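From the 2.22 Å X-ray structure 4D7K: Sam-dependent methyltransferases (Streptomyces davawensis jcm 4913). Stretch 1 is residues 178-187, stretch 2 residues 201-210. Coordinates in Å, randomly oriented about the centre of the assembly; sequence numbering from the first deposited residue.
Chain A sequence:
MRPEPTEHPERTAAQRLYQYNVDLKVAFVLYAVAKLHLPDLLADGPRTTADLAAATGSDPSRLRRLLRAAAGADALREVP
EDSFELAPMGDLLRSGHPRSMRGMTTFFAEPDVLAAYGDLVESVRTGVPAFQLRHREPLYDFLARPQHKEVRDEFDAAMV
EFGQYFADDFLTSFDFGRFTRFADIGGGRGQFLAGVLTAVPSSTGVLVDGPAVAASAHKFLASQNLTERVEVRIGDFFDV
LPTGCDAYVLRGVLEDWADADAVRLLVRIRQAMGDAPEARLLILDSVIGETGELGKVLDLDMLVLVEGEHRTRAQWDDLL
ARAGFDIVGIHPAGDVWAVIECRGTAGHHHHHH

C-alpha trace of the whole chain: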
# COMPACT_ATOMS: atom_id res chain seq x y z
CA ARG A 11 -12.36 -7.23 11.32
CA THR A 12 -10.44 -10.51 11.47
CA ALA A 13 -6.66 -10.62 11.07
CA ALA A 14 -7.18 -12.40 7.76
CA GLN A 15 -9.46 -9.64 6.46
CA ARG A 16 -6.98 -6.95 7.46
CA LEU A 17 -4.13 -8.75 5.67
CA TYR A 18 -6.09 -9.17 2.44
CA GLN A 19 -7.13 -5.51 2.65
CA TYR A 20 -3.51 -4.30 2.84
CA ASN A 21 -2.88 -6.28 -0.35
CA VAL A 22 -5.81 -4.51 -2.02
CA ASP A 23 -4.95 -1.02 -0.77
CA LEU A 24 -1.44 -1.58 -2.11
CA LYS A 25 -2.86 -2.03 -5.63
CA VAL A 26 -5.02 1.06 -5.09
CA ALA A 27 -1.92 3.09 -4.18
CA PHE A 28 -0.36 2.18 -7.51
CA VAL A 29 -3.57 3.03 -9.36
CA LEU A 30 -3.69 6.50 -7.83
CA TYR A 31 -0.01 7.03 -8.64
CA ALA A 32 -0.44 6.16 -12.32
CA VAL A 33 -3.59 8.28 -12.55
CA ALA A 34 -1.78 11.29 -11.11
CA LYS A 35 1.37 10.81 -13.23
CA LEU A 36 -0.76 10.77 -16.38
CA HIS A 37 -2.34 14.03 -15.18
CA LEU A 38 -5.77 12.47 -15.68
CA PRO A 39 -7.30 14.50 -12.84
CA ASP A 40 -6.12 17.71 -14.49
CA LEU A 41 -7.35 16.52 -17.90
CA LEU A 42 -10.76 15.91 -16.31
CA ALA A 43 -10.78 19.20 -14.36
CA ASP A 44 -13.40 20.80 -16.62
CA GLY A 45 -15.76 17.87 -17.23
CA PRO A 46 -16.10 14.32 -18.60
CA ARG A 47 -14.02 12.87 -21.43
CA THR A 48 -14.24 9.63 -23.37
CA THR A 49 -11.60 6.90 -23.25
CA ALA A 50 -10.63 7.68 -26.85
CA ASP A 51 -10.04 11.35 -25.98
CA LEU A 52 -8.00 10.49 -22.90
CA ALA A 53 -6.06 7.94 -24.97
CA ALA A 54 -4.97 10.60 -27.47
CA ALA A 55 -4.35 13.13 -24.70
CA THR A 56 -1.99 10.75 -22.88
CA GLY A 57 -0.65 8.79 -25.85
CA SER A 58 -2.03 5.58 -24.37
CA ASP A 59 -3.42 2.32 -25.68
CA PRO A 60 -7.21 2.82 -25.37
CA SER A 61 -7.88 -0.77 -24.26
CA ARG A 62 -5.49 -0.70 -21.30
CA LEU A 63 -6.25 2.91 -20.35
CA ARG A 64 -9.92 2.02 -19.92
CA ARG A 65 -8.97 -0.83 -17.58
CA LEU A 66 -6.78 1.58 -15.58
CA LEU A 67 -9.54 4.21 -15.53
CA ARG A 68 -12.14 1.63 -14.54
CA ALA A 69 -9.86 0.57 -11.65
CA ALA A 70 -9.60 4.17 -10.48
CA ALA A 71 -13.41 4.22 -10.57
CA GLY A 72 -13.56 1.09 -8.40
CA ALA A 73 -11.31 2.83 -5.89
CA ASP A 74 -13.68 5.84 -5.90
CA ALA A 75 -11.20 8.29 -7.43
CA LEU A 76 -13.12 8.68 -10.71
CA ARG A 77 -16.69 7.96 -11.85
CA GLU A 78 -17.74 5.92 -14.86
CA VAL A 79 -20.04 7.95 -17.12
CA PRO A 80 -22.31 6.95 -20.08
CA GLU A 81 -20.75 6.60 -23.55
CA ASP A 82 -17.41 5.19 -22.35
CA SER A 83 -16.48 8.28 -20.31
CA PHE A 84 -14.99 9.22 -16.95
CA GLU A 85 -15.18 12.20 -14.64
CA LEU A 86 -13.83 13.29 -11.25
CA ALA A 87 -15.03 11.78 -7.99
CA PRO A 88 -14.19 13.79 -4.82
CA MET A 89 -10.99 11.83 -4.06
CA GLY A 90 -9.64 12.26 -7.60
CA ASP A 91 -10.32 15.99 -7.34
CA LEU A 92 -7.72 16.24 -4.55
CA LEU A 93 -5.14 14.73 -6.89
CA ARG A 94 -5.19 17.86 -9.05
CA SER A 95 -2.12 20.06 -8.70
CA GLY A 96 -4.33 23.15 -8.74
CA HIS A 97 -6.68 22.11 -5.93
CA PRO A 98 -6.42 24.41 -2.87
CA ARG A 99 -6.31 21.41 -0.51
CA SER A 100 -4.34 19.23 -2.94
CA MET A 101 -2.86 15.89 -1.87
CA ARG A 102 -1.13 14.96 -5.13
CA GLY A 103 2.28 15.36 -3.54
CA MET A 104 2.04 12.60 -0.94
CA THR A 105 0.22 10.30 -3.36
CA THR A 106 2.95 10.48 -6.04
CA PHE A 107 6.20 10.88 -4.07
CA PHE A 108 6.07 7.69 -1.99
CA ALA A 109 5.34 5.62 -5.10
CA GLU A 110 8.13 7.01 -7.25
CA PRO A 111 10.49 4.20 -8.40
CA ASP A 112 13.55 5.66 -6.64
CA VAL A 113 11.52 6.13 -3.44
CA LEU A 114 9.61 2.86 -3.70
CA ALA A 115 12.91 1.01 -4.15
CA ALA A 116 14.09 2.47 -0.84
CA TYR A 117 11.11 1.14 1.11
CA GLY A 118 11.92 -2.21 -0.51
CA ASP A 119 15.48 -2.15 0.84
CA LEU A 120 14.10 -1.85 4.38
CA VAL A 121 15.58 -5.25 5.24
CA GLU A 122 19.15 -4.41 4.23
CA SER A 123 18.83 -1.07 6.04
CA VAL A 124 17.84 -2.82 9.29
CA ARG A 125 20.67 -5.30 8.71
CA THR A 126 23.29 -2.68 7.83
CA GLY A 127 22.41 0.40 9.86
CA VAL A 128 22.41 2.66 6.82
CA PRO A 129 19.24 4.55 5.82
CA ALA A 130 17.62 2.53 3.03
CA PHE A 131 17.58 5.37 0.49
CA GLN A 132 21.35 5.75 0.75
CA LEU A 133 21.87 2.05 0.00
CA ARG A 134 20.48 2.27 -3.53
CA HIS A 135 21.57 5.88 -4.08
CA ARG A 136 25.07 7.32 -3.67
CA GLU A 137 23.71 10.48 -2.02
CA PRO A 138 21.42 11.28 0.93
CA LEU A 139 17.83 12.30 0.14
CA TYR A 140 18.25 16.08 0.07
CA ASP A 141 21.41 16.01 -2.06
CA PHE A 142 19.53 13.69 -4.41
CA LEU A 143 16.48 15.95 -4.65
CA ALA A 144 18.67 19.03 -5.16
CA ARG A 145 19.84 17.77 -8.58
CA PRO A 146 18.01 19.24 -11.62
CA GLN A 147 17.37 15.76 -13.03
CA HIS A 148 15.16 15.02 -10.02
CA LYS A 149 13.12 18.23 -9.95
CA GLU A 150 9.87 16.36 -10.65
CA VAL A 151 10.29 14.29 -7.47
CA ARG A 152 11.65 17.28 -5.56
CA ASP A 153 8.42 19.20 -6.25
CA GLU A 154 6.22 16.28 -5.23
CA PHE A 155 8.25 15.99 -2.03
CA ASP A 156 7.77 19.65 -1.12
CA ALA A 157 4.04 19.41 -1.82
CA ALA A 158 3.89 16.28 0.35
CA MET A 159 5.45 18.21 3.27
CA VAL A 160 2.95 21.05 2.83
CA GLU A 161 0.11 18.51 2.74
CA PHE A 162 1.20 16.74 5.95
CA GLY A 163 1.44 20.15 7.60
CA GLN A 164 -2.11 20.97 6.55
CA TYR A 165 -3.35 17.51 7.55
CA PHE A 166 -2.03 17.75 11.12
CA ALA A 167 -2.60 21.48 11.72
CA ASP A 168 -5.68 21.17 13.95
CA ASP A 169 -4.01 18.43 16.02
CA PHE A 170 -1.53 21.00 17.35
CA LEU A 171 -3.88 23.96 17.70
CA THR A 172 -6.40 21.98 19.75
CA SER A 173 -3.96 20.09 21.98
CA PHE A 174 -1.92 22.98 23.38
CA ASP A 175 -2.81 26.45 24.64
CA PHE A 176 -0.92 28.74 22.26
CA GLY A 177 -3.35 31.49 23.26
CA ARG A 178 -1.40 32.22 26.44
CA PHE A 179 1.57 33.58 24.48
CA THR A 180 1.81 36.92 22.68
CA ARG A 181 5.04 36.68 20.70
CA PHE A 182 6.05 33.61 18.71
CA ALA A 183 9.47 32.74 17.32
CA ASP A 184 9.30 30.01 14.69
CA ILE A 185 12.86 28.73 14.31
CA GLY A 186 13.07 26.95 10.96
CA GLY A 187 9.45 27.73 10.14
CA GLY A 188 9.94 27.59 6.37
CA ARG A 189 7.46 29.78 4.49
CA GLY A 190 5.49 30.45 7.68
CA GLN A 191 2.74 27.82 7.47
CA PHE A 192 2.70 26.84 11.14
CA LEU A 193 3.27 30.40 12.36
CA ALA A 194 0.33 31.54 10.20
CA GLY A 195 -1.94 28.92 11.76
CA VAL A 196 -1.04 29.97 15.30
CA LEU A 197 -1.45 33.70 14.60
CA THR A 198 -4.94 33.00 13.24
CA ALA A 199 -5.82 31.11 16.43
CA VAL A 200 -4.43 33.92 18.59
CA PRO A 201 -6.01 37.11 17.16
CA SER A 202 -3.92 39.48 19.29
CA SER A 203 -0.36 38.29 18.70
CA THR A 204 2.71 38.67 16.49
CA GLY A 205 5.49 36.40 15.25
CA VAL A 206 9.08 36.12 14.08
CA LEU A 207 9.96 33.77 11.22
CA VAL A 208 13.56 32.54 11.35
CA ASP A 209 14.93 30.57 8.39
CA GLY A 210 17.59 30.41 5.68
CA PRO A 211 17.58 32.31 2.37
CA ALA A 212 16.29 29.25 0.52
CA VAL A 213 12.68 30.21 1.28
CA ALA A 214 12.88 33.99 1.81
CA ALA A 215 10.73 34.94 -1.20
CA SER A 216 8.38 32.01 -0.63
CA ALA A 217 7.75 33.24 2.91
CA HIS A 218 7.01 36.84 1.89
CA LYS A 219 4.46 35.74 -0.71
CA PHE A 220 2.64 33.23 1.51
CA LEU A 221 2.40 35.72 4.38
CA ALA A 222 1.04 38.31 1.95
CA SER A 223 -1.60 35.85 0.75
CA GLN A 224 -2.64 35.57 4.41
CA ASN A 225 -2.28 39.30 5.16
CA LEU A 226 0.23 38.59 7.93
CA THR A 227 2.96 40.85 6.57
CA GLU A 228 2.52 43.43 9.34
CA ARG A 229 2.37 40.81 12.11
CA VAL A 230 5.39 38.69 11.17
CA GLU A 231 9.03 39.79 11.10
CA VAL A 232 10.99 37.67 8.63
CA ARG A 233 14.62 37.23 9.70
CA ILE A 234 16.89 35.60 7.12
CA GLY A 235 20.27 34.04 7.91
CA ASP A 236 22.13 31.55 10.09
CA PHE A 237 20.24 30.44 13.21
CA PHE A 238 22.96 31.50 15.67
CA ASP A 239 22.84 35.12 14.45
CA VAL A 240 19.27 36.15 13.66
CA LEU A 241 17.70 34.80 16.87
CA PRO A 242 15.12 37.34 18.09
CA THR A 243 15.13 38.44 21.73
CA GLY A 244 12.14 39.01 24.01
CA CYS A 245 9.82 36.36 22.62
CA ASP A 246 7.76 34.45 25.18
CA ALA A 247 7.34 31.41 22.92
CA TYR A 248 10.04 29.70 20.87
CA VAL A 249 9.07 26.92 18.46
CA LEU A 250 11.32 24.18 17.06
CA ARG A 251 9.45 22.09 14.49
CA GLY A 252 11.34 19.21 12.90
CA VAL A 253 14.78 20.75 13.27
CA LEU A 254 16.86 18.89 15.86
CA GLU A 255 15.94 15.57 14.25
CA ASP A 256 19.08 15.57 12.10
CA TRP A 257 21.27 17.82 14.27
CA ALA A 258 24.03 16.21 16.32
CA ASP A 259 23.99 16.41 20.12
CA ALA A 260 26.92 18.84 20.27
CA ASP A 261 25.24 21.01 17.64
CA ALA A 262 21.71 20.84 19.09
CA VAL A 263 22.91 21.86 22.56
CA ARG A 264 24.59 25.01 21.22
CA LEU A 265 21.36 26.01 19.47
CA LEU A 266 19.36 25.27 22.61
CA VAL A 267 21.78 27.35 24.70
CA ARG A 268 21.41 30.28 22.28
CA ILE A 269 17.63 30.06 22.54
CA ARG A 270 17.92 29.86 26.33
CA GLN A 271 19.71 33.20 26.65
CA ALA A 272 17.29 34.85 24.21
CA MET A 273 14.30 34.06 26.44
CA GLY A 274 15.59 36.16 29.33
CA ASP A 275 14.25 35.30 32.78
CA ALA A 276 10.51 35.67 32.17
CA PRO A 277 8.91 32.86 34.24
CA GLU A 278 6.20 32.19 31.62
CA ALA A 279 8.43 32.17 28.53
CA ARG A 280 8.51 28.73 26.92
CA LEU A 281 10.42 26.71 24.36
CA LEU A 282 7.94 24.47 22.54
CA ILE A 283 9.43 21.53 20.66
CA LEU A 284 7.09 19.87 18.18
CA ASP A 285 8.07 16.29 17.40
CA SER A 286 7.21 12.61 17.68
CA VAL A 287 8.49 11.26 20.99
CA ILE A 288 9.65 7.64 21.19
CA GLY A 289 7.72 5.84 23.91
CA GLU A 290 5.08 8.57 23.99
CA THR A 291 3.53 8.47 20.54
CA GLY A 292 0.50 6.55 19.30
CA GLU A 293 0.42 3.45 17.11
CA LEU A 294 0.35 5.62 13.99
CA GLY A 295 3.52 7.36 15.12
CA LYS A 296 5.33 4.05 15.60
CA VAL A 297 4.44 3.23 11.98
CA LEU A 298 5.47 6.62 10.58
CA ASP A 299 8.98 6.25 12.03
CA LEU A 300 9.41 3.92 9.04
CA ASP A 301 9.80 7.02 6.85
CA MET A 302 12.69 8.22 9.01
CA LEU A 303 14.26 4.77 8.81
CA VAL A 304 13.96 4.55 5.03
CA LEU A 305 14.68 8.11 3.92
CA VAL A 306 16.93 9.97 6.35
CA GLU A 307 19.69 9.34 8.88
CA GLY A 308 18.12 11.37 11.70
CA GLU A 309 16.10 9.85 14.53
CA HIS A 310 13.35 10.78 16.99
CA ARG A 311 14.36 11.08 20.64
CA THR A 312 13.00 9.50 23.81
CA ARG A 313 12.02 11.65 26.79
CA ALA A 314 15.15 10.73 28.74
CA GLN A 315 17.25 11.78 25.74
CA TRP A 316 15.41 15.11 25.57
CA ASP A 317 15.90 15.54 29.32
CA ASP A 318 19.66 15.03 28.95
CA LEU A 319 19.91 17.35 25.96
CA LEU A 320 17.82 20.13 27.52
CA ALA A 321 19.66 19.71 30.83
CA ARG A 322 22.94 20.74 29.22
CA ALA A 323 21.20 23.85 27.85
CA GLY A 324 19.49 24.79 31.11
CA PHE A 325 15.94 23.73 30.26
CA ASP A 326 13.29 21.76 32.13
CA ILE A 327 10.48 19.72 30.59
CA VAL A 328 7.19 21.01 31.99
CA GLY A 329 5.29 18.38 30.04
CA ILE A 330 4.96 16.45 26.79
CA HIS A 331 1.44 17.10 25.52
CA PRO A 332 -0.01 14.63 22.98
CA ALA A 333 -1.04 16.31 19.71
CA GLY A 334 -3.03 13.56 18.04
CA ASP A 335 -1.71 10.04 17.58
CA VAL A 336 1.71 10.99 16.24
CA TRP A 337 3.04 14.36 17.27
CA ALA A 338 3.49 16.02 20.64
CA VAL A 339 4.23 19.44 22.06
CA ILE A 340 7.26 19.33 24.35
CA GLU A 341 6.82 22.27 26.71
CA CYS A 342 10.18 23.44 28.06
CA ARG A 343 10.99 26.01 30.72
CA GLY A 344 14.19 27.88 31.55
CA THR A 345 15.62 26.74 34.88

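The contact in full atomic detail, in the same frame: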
# COMPACT_ATOMS: atom_id res chain seq x y z
N ARG A 178 -1.95 31.58 25.24
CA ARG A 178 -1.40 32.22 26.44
C ARG A 178 -0.02 32.82 26.16
O ARG A 178 0.69 33.20 27.09
CB ARG A 178 -1.33 31.23 27.61
CG ARG A 178 -0.37 30.06 27.45
CD ARG A 178 -0.56 29.07 28.60
NE ARG A 178 0.46 28.03 28.65
CZ ARG A 178 1.56 28.10 29.39
NH1 ARG A 178 1.78 29.16 30.14
NH2 ARG A 178 2.44 27.10 29.38
N PHE A 179 0.34 32.91 24.89
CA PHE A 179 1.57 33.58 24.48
C PHE A 179 1.25 34.71 23.51
O PHE A 179 0.25 34.65 22.80
CB PHE A 179 2.56 32.59 23.86
CG PHE A 179 2.92 31.45 24.76
CD1 PHE A 179 3.80 31.64 25.81
CD2 PHE A 179 2.38 30.19 24.56
CE1 PHE A 179 4.14 30.59 26.65
CE2 PHE A 179 2.71 29.14 25.39
CZ PHE A 179 3.59 29.34 26.44
N THR A 180 2.10 35.73 23.48
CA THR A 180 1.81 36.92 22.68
C THR A 180 2.87 37.21 21.62
O THR A 180 2.67 38.07 20.76
CB THR A 180 1.67 38.17 23.57
OG1 THR A 180 1.60 39.33 22.74
CG2 THR A 180 2.86 38.30 24.50
N ARG A 181 3.99 36.50 21.69
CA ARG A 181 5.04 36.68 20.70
C ARG A 181 5.73 35.37 20.37
O ARG A 181 6.43 34.78 21.20
CB ARG A 181 6.06 37.71 21.18
CG ARG A 181 6.99 38.19 20.07
CD ARG A 181 7.96 39.25 20.56
NE ARG A 181 8.88 39.63 19.50
CZ ARG A 181 10.00 40.33 19.69
NH1 ARG A 181 10.34 40.72 20.92
NH2 ARG A 181 10.78 40.63 18.66
N PHE A 182 5.54 34.91 19.14
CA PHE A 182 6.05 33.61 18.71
C PHE A 182 7.32 33.74 17.90
O PHE A 182 7.49 34.68 17.12
CB PHE A 182 4.98 32.88 17.90
CG PHE A 182 3.70 32.65 18.65
CD1 PHE A 182 2.70 33.60 18.64
CD2 PHE A 182 3.51 31.49 19.38
CE1 PHE A 182 1.52 33.39 19.33
CE2 PHE A 182 2.33 31.27 20.08
CZ PHE A 182 1.34 32.23 20.05
N ALA A 183 8.23 32.78 18.08
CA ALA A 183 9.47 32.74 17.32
C ALA A 183 9.63 31.37 16.68
O ALA A 183 10.09 30.42 17.31
CB ALA A 183 10.66 33.06 18.22
N ASP A 184 9.23 31.27 15.41
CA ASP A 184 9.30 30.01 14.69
C ASP A 184 10.69 29.81 14.09
O ASP A 184 11.02 30.37 13.05
CB ASP A 184 8.24 29.96 13.59
CG ASP A 184 7.86 28.54 13.20
OD1 ASP A 184 8.70 27.63 13.39
OD2 ASP A 184 6.73 28.34 12.72
N ILE A 185 11.51 29.01 14.77
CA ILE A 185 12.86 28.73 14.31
C ILE A 185 12.85 27.58 13.30
O ILE A 185 12.59 26.43 13.66
CB ILE A 185 13.80 28.37 15.47
CG1 ILE A 185 13.66 29.40 16.59
CG2 ILE A 185 15.24 28.28 14.99
CD1 ILE A 185 13.90 30.83 16.15
N GLY A 186 13.12 27.91 12.04
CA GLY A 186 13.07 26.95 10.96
C GLY A 186 11.65 26.74 10.47
O GLY A 186 11.28 25.63 10.07
N GLY A 187 10.86 27.81 10.48
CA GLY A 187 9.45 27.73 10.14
C GLY A 187 9.13 27.80 8.65
O GLY A 187 7.97 28.01 8.29
N PRO A 201 -5.72 35.88 17.91
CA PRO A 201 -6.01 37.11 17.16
C PRO A 201 -5.12 38.29 17.54
O PRO A 201 -4.76 39.10 16.69
CB PRO A 201 -7.47 37.40 17.51
CG PRO A 201 -7.71 36.69 18.79
CD PRO A 201 -6.87 35.45 18.71
N SER A 202 -4.76 38.39 18.82
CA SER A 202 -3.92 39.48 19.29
C SER A 202 -2.51 38.99 19.59
O SER A 202 -2.14 38.82 20.75
CB SER A 202 -4.53 40.13 20.53
OG SER A 202 -5.85 40.57 20.28
N SER A 203 -1.73 38.76 18.54
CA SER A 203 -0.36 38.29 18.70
C SER A 203 0.48 38.52 17.44
O SER A 203 -0.06 38.71 16.35
CB SER A 203 -0.34 36.80 19.05
OG SER A 203 -0.69 36.01 17.93
N THR A 204 1.79 38.50 17.61
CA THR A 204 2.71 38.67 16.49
C THR A 204 3.67 37.49 16.43
O THR A 204 3.61 36.59 17.26
CB THR A 204 3.52 39.98 16.60
OG1 THR A 204 4.32 39.95 17.79
CG2 THR A 204 2.58 41.17 16.66
N GLY A 205 4.56 37.50 15.43
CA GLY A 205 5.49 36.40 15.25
C GLY A 205 6.80 36.79 14.60
O GLY A 205 6.91 37.86 13.99
N VAL A 206 7.79 35.93 14.74
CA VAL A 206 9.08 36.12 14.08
C VAL A 206 9.47 34.84 13.35
O VAL A 206 9.64 33.79 13.97
CB VAL A 206 10.19 36.50 15.08
CG1 VAL A 206 11.51 36.68 14.34
CG2 VAL A 206 9.83 37.77 15.84
N LEU A 207 9.59 34.93 12.03
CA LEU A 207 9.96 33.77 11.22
C LEU A 207 11.47 33.73 10.97
O LEU A 207 12.02 34.62 10.32
CB LEU A 207 9.21 33.79 9.89
CG LEU A 207 9.58 32.68 8.91
CD1 LEU A 207 9.38 31.33 9.57
CD2 LEU A 207 8.74 32.80 7.65
N VAL A 208 12.12 32.70 11.49
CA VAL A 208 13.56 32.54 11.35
C VAL A 208 13.91 31.36 10.45
O VAL A 208 13.61 30.21 10.79
CB VAL A 208 14.25 32.35 12.71
CG1 VAL A 208 15.72 32.05 12.52
CG2 VAL A 208 14.05 33.58 13.58
N ASP A 209 14.53 31.63 9.31
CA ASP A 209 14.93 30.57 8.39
C ASP A 209 15.99 31.05 7.40
O ASP A 209 16.30 32.24 7.33
CB ASP A 209 13.70 30.03 7.64
CG ASP A 209 13.90 28.60 7.15
OD1 ASP A 209 14.93 28.33 6.50
OD2 ASP A 209 13.02 27.75 7.41
N GLY A 210 16.55 30.11 6.65
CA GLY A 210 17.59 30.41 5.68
C GLY A 210 17.05 31.15 4.47
O GLY A 210 15.84 31.36 4.36

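Strands 181-185 and 204-209 run side by side in the same direction: their axes diverge by 15° and approach to 4.6 Å, the geometry of neighbouring parallel strands. The register is continuous, from Arg181 opposite Thr204 to Ile185 opposite Val208, with paired CA atoms 4.5 to 5.2 Å apart. Hydrogen bonds follow the parallel pattern, in which alternate residues of one strand bond on both sides of a partner. Thr204 N donates weakly to Thr180 O (3.3 Å, 171°), and Phe182 N to Thr204 O (3.2 Å, 170°). Val206 N then reaches Phe182 O at 2.7 Å, and Asp184 N reaches Val206 O at 2.9 Å; both are bent, with angles near 139°. Val208 N to Asp184 O (3.0 Å, 166°) and Gly186 N to Val208 O (2.7 Å, 155°) complete the ladder. Two CA-H...O contacts supplement it: Gly205 CA lies 3.2 Å from Phe182 O, and Ala183 CA 3.5 Å from Val206 O.

Side chains alternate between the two faces. Arg181, Ala183 and Ile185 share one with Thr204, Val206 and Val208. Here Ile185 CD1 meets Val208 CG2 at 3.8 Å, an apolar contact, while the extended Arg181 places CG 3.9 Å from Thr204 OG1 and NH2 4.1 Å from Val206 CG2. On the other face, Phe182 projects beside Gly205, which adds no side chain; the ring edge faces Ser203, with Phe182 CE1 3.7 Å from Ser203 OG.

A type II turn from Asp184 to Gly187 overlaps the end of the first strand and carries the chain out of it. Gly186 adopts phi 82°, a value that favours glycine. At Gly187 the tight packing is local: its CA sits 3.6 Å from Leu207 CD1, and an ideal CB would fall 2.9 Å from that same Leu207 CD1 and 2.5 Å from Asp184 CG, both clashes.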